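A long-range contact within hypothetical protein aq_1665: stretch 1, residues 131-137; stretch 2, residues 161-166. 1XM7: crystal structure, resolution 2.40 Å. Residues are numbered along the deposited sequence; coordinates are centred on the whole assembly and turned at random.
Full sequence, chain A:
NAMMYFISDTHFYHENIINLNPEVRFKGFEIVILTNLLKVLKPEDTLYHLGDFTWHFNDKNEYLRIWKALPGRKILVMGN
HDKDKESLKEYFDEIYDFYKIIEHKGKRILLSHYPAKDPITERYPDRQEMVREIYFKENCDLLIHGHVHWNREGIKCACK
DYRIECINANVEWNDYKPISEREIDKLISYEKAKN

Stretch 1 (131-137) VREIYFK
Stretch 2, residues 161-166: DYRIEC

Residues 131-137 are helical throughout, with phi from -64° to -47° and psi from -55° to -43° and i to i+4 bonds such as Tyr135 N to Val131 O, 2.9 Å. Against this helix lies a segment without regular helix or strand over most of its length, extended at Tyr162 (-117/151), Ile164 (-130/131) and Glu165 (-99/141) but bent at Arg163 (-65/61). The register is set by Tyr135 and Ile164, whose CA atoms are 8.0 Å apart; the two stretches together bury 339 Å².

Polar contact centres on the Tyr135 hydroxyl. With chi1 t (-171°) and chi2 86°, CA-to-CB points toward the segment and the ring reaches its backbone. Glu165 N donates to Tyr135 OH at 3.2 Å, and the N-H...O angle of 171° makes the bond nearly linear. A water extends the link, lying 2.8 Å from Tyr135 OH and donating to Arg163 O at 3.2 Å.

Two CH-pi contacts have similar geometry. Ile164 (chi1 m, chi2 t) sets CG2 3.7 Å from the Tyr135 ring centroid, 16° off the normal, so the methyl sits over the face. Arg132 (chi1 m, chi2 t, chi3 m, chi4 -88°) sets CD 3.6 Å from the centroid of the Tyr162 ring, 15° off its normal. Tyr162 adopts chi1 m, chi2 78°, and both residues direct CA-to-CB toward the opposing stretch. Their closest atoms are Arg132 NE and Tyr162 CE2, 3.5 Å apart, while Tyr162 OH lies over one face of the guanidinium.

Apolar packing gathers around Ile164. Its CG1 is 3.6 Å from Tyr135 CE2 and 4.0 Å from Phe136 CE1, and its CD1 is 4.1 Å from Arg132 CG. Phe136 (chi1 m, chi2 -41°) starts sideways, but its ring end comes nearer. Ile164 thus touches three helix residues, including i and i+4 positions Arg132 and Phe136.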

# COMPACT_ATOMS: atom_id res chain seq x y z
N VAL A 131 -1.99 -9.22 -12.26
CA VAL A 131 -0.86 -8.35 -11.96
C VAL A 131 0.35 -8.75 -12.80
O VAL A 131 1.01 -7.90 -13.40
CB VAL A 131 -0.49 -8.43 -10.45
CG1 VAL A 131 0.79 -7.65 -10.18
CG2 VAL A 131 -1.64 -7.88 -9.60
N ARG A 132 0.64 -10.04 -12.82
CA ARG A 132 1.75 -10.57 -13.60
C ARG A 132 1.50 -10.22 -15.06
O ARG A 132 2.36 -9.66 -15.74
CB ARG A 132 1.84 -12.08 -13.45
CG ARG A 132 2.00 -12.56 -12.03
CD ARG A 132 2.53 -13.99 -12.01
NE ARG A 132 1.56 -14.96 -12.52
CZ ARG A 132 0.64 -15.57 -11.79
NH1 ARG A 132 0.55 -15.31 -10.49
NH2 ARG A 132 -0.20 -16.44 -12.34
N GLU A 133 0.30 -10.53 -15.53
CA GLU A 133 -0.06 -10.26 -16.91
C GLU A 133 0.22 -8.82 -17.29
O GLU A 133 0.91 -8.56 -18.28
CB GLU A 133 -1.52 -10.61 -17.15
CG GLU A 133 -1.73 -11.50 -18.38
CD GLU A 133 -0.61 -12.53 -18.56
OE1 GLU A 133 -0.43 -13.41 -17.68
OE2 GLU A 133 0.11 -12.44 -19.59
N ILE A 134 -0.29 -7.88 -16.50
CA ILE A 134 -0.07 -6.46 -16.77
C ILE A 134 1.42 -6.16 -16.77
O ILE A 134 1.94 -5.52 -17.69
CB ILE A 134 -0.72 -5.57 -15.68
CG1 ILE A 134 -2.24 -5.58 -15.83
CG2 ILE A 134 -0.15 -4.16 -15.76
CD1 ILE A 134 -2.95 -4.92 -14.66
N TYR A 135 2.10 -6.63 -15.73
CA TYR A 135 3.53 -6.43 -15.59
C TYR A 135 4.22 -6.77 -16.90
O TYR A 135 4.96 -5.95 -17.45
CB TYR A 135 4.08 -7.32 -14.49
CG TYR A 135 5.52 -7.03 -14.11
CD1 TYR A 135 5.83 -6.04 -13.17
CD2 TYR A 135 6.56 -7.77 -14.65
CE1 TYR A 135 7.14 -5.82 -12.78
CE2 TYR A 135 7.88 -7.55 -14.27
CZ TYR A 135 8.16 -6.58 -13.33
OH TYR A 135 9.47 -6.39 -12.92
N PHE A 136 3.98 -7.98 -17.39
CA PHE A 136 4.60 -8.45 -18.63
C PHE A 136 4.18 -7.64 -19.85
O PHE A 136 5.02 -7.18 -20.63
CB PHE A 136 4.27 -9.92 -18.88
CG PHE A 136 4.77 -10.85 -17.81
CD1 PHE A 136 6.03 -10.69 -17.25
CD2 PHE A 136 3.98 -11.94 -17.40
CE1 PHE A 136 6.51 -11.59 -16.29
CE2 PHE A 136 4.45 -12.85 -16.45
CZ PHE A 136 5.72 -12.67 -15.89
N LYS A 137 2.87 -7.50 -20.02
CA LYS A 137 2.30 -6.78 -21.15
C LYS A 137 2.85 -5.36 -21.28
O LYS A 137 3.16 -4.92 -22.39
CB LYS A 137 0.77 -6.72 -21.02
CG LYS A 137 0.04 -5.89 -22.08
CD LYS A 137 -1.38 -5.55 -21.60
CE LYS A 137 -2.16 -4.67 -22.59
NZ LYS A 137 -2.69 -5.42 -23.79
N ASP A 161 9.80 -15.56 -8.05
CA ASP A 161 9.81 -16.85 -8.76
C ASP A 161 9.48 -16.62 -10.23
O ASP A 161 9.59 -17.53 -11.06
CB ASP A 161 8.79 -17.79 -8.13
CG ASP A 161 9.18 -18.22 -6.72
OD1 ASP A 161 9.60 -17.36 -5.92
OD2 ASP A 161 9.06 -19.43 -6.42
N TYR A 162 9.06 -15.40 -10.53
CA TYR A 162 8.75 -14.96 -11.88
C TYR A 162 9.76 -13.86 -12.10
O TYR A 162 10.18 -13.20 -11.15
CB TYR A 162 7.34 -14.38 -11.96
CG TYR A 162 6.24 -15.37 -11.68
CD1 TYR A 162 5.93 -15.76 -10.38
CD2 TYR A 162 5.52 -15.94 -12.73
CE1 TYR A 162 4.91 -16.69 -10.12
CE2 TYR A 162 4.50 -16.87 -12.49
CZ TYR A 162 4.20 -17.24 -11.19
OH TYR A 162 3.20 -18.15 -10.96
N ARG A 163 10.17 -13.65 -13.35
CA ARG A 163 11.14 -12.59 -13.61
C ARG A 163 10.50 -11.25 -13.28
O ARG A 163 10.36 -10.38 -14.15
CB ARG A 163 11.59 -12.63 -15.07
CG ARG A 163 13.10 -12.71 -15.21
CD ARG A 163 13.53 -14.05 -15.76
NE ARG A 163 13.30 -14.11 -17.20
CZ ARG A 163 13.71 -15.11 -17.97
NH1 ARG A 163 14.37 -16.13 -17.45
NH2 ARG A 163 13.48 -15.08 -19.28
N ILE A 164 10.12 -11.09 -12.01
CA ILE A 164 9.47 -9.88 -11.54
C ILE A 164 10.15 -9.34 -10.28
O ILE A 164 10.40 -10.08 -9.32
CB ILE A 164 7.96 -10.14 -11.22
CG1 ILE A 164 7.22 -10.60 -12.48
CG2 ILE A 164 7.32 -8.88 -10.67
CD1 ILE A 164 5.78 -11.01 -12.24
N GLU A 165 10.45 -8.04 -10.30
CA GLU A 165 11.07 -7.38 -9.16
C GLU A 165 9.96 -6.67 -8.40
O GLU A 165 9.06 -6.11 -9.01
CB GLU A 165 12.13 -6.39 -9.64
CG GLU A 165 13.37 -7.06 -10.20
CD GLU A 165 14.03 -8.00 -9.20
OE1 GLU A 165 14.91 -8.79 -9.60
OE2 GLU A 165 13.66 -7.95 -8.00
N CYS A 166 10.02 -6.69 -7.07
CA CYS A 166 8.97 -6.05 -6.29
C CYS A 166 9.38 -5.61 -4.90
O CYS A 166 10.46 -5.94 -4.41
CB CYS A 166 7.78 -7.02 -6.16
SG CYS A 166 8.20 -8.51 -5.19
O HOH W 1 11.79 -7.48 -13.94